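Polyphosphate kinase (Porphyromonas gingivalis, PDB 2O8R) probably catalyses the reversible transfer of the terminal phosphate of ATP to a growing polyphosphate chain, with magnesium as cofactor. Local coordinates at residues A[166-171]-A[219-224]. The protein carries 3 engineered substitutions. Numbering follows the deposited sequence.
Sequences VRLKEK and VVFPGY
Leu-168, Phe-221 and Tyr-224 meet with the same first torsion, CG anti to the carbonyl carbon and beside the backbone N; in Leu-168 (chi1 -56°) this sets CG on the side facing the turn, and CD1 and CD2 branch from it to the rings. The motif is a type I beta turn, Phe-221 to Tyr-224, that leads from helix 217-220 into strand 225-235, the antiparallel neighbour of strand 163-169 in the mixed sheet of the middle domain. Tyr-224 N donates to Phe-221 O at 3.2 Å, and the turn that this bond closes presents both aromatic rings, whose flat faces suit methyl groups, to Leu-168. Leucine fits because its forked end puts one methyl over the ring faces and the other against the bases of the two aromatic side chains. Leu-168 CD1 makes a CH-pi contact, 4.1 Å from the Phe-221 centroid and 26° off the ring normal, and also stands over the centre of a Tyr-224 face. Leu-168 CD2 reaches Phe-221 CG and Tyr-224 CB, both at 3.8 Å. Leu-168 CB comes within 3.7 Å of Tyr-224 CD1, while Lys-169 C lies at that ring's edge, near its plane. Val-220 CG1 covers the opposite Phe-221 face, so a methyl lies on each, both displaced toward the rim; Val-166 CG2 adds a looser touch at Phe-221 CE2. Pro-222, its phi restricted by its ring, fits the turn's second position, and compact Gly-223 follows. Leu-168 also packs on Ala-180 of strand 178-183. Val-153 and Lys-152 of the second subunit pack on Phe-221 and Tyr-224, placing the turn at the dimer interface. Glutamate suits the strand's end: its CH2 groups lie by the tyrosine, while its carboxylate, inclined 35° to the ring, makes a long, weak ion pair with Lys-152 of the second subunit. Glu-170 CG lies 3.7 Å from Tyr-224 CE1 and 3.6 Å from Gly-223 O.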
ATOM      1  N   VAL A 166      29.343  13.125   7.633  1.00 58.73           N
ATOM      2  CA  VAL A 166      30.674  13.112   7.017  1.00 59.11           C
ATOM      3  C   VAL A 166      31.530  14.252   7.560  1.00 60.73           C
ATOM      4  O   VAL A 166      31.067  15.386   7.648  1.00 74.30           O
ATOM      5  CB  VAL A 166      30.574  13.330   5.479  1.00 65.00           C
ATOM      6  CG1 VAL A 166      31.943  13.336   4.844  1.00 50.18           C
ATOM      7  CG2 VAL A 166      29.698  12.277   4.829  1.00 59.45           C
ATOM      8  N   ARG A 167      32.774  13.947   7.919  1.00 63.47           N
ATOM      9  CA  ARG A 167      33.753  14.962   8.312  1.00 63.85           C
ATOM     10  C   ARG A 167      34.640  15.321   7.125  1.00 72.90           C
ATOM     11  O   ARG A 167      35.196  14.439   6.472  1.00 68.75           O
ATOM     12  CB  ARG A 167      34.621  14.442   9.450  1.00 57.09           C
ATOM     13  CG  ARG A 167      35.751  15.358   9.836  1.00 71.63           C
ATOM     14  CD  ARG A 167      36.313  14.973  11.186  1.00 88.70           C
ATOM     15  NE  ARG A 167      37.211  13.831  11.109  1.00 92.21           N
ATOM     16  CZ  ARG A 167      37.750  13.241  12.169  1.00 95.24           C
ATOM     17  NH1 ARG A 167      37.472  13.687  13.390  1.00 70.63           N
ATOM     18  NH2 ARG A 167      38.563  12.202  12.011  1.00 81.72           N
ATOM     19  N   LEU A 168      34.787  16.615   6.860  1.00 73.20           N
ATOM     20  CA  LEU A 168      35.558  17.077   5.707  1.00 75.67           C
ATOM     21  C   LEU A 168      36.705  18.042   6.044  1.00 79.07           C
ATOM     22  O   LEU A 168      36.543  18.948   6.867  1.00 85.13           O
ATOM     23  CB  LEU A 168      34.616  17.742   4.710  1.00 67.75           C
ATOM     24  CG  LEU A 168      33.449  16.886   4.237  1.00 53.54           C
ATOM     25  CD1 LEU A 168      32.289  17.767   3.794  1.00 60.58           C
ATOM     26  CD2 LEU A 168      33.887  15.945   3.121  1.00 78.91           C
ATOM     27  N   LYS A 169      37.853  17.845   5.392  1.00 68.37           N
ATOM     28  CA  LYS A 169      38.954  18.809   5.427  1.00 60.08           C
ATOM     29  C   LYS A 169      39.229  19.278   4.007  1.00 71.64           C
ATOM     30  O   LYS A 169      39.320  18.463   3.092  1.00 79.16           O
ATOM     31  CB  LYS A 169      40.202  18.191   6.036  1.00 69.08           C
ATOM     32  CG  LYS A 169      41.194  19.208   6.563  1.00 81.99           C
ATOM     33  CD  LYS A 169      42.569  18.581   6.686  1.00 88.32           C
ATOM     34  CE  LYS A 169      43.663  19.602   6.463  1.00 85.51           C
ATOM     35  NZ  LYS A 169      44.903  18.979   5.906  1.00 74.71           N
ATOM     36  N   GLU A 170      39.373  20.589   3.832  1.00 76.83           N
ATOM     37  CA  GLU A 170      39.276  21.228   2.517  1.00 83.78           C
ATOM     38  C   GLU A 170      40.580  21.252   1.708  1.00 87.04           C
ATOM     39  O   GLU A 170      41.207  20.217   1.504  1.00 95.58           O
ATOM     40  CB  GLU A 170      38.744  22.643   2.703  1.00 87.77           C
ATOM     41  CG  GLU A 170      37.838  23.129   1.600  1.00 94.96           C
ATOM     42  CD  GLU A 170      37.175  24.435   1.963  1.00100.66           C
ATOM     43  OE1 GLU A 170      36.746  25.157   1.039  1.00 97.09           O
ATOM     44  OE2 GLU A 170      37.092  24.740   3.176  1.00 89.17           O
ATOM     45  N   LYS A 171      40.964  22.433   1.227  1.00 99.40           N
ATOM     46  CA  LYS A 171      42.231  22.623   0.520  1.00115.63           C
ATOM     47  C   LYS A 171      43.337  22.992   1.503  1.00124.50           C
ATOM     48  O   LYS A 171      44.440  22.443   1.446  1.00122.62           O
ATOM     49  CB  LYS A 171      42.097  23.718  -0.549  1.00116.09           C
ATOM     50  CG  LYS A 171      43.429  24.277  -1.073  1.00126.27           C
ATOM     51  CD  LYS A 171      44.211  23.240  -1.875  1.00126.81           C
ATOM     52  CE  LYS A 171      45.702  23.515  -1.842  1.00123.19           C
ATOM     53  NZ  LYS A 171      46.469  22.318  -2.283  1.00122.34           N
ATOM     54  N   VAL A 219      33.252  11.716  -4.814  1.00 66.73           N
ATOM     55  CA  VAL A 219      32.591  12.330  -5.972  1.00 60.93           C
ATOM     56  C   VAL A 219      31.547  13.364  -5.537  1.00 70.36           C
ATOM     57  O   VAL A 219      31.229  14.307  -6.278  1.00 73.54           O
ATOM     58  CB  VAL A 219      31.998  11.284  -6.979  1.00 62.38           C
ATOM     59  CG1 VAL A 219      32.677   9.918  -6.834  1.00 49.83           C
ATOM     60  CG2 VAL A 219      30.500  11.155  -6.845  1.00 70.76           C
ATOM     61  N   VAL A 220      31.041  13.190  -4.320  1.00 65.81           N
ATOM     62  CA  VAL A 220      30.017  14.069  -3.766  1.00 64.17           C
ATOM     63  C   VAL A 220      30.679  15.340  -3.236  1.00 68.15           C
ATOM     64  O   VAL A 220      30.132  16.445  -3.338  1.00 67.05           O
ATOM     65  CB  VAL A 220      29.220  13.340  -2.659  1.00 64.66           C
ATOM     66  CG1 VAL A 220      28.274  14.276  -1.944  1.00 42.87           C
ATOM     67  CG2 VAL A 220      28.450  12.176  -3.260  1.00 60.72           C
ATOM     68  N   PHE A 221      31.884  15.182  -2.709  1.00 56.97           N
ATOM     69  CA  PHE A 221      32.629  16.318  -2.197  1.00 62.03           C
ATOM     70  C   PHE A 221      33.983  16.458  -2.897  1.00 68.29           C
ATOM     71  O   PHE A 221      35.026  16.204  -2.288  1.00 76.99           O
ATOM     72  CB  PHE A 221      32.819  16.162  -0.688  1.00 71.43           C
ATOM     73  CG  PHE A 221      31.535  15.962   0.073  1.00 77.58           C
ATOM     74  CD1 PHE A 221      30.761  17.053   0.453  1.00 76.20           C
ATOM     75  CD2 PHE A 221      31.103  14.684   0.417  1.00 58.76           C
ATOM     76  CE1 PHE A 221      29.578  16.872   1.162  1.00 76.84           C
ATOM     77  CE2 PHE A 221      29.931  14.498   1.125  1.00 62.82           C
ATOM     78  CZ  PHE A 221      29.161  15.599   1.496  1.00 65.82           C
ATOM     79  N   PRO A 222      33.978  16.863  -4.181  1.00 67.92           N
ATOM     80  CA  PRO A 222      35.228  16.914  -4.937  1.00 71.63           C
ATOM     81  C   PRO A 222      36.276  17.863  -4.343  1.00 75.56           C
ATOM     82  O   PRO A 222      37.466  17.554  -4.358  1.00 86.09           O
ATOM     83  CB  PRO A 222      34.781  17.407  -6.314  1.00 70.55           C
ATOM     84  CG  PRO A 222      33.488  18.093  -6.070  1.00 65.95           C
ATOM     85  CD  PRO A 222      32.836  17.295  -5.007  1.00 71.26           C
ATOM     86  N   GLY A 223      35.838  18.995  -3.806  1.00 64.23           N
ATOM     87  CA  GLY A 223      36.759  19.961  -3.236  1.00 58.61           C
ATOM     88  C   GLY A 223      37.139  19.730  -1.786  1.00 72.69           C
ATOM     89  O   GLY A 223      37.496  20.678  -1.082  1.00 87.73           O
ATOM     90  N   TYR A 224      37.066  18.481  -1.333  1.00 74.11           N
ATOM     91  CA  TYR A 224      37.446  18.138   0.038  1.00 70.15           C
ATOM     92  C   TYR A 224      38.161  16.812   0.091  1.00 71.55           C
ATOM     93  O   TYR A 224      38.026  15.987  -0.811  1.00 75.32           O
ATOM     94  CB  TYR A 224      36.224  18.004   0.945  1.00 66.81           C
ATOM     95  CG  TYR A 224      35.346  19.216   1.045  1.00 66.07           C
ATOM     96  CD1 TYR A 224      35.526  20.148   2.064  1.00 48.75           C
ATOM     97  CD2 TYR A 224      34.316  19.421   0.136  1.00 68.56           C
ATOM     98  CE1 TYR A 224      34.713  21.260   2.161  1.00 63.89           C
ATOM     99  CE2 TYR A 224      33.496  20.530   0.227  1.00 82.57           C
ATOM    100  CZ  TYR A 224      33.697  21.448   1.240  1.00 71.69           C
ATOM    101  OH  TYR A 224      32.874  22.549   1.322  1.00 69.18           O
TER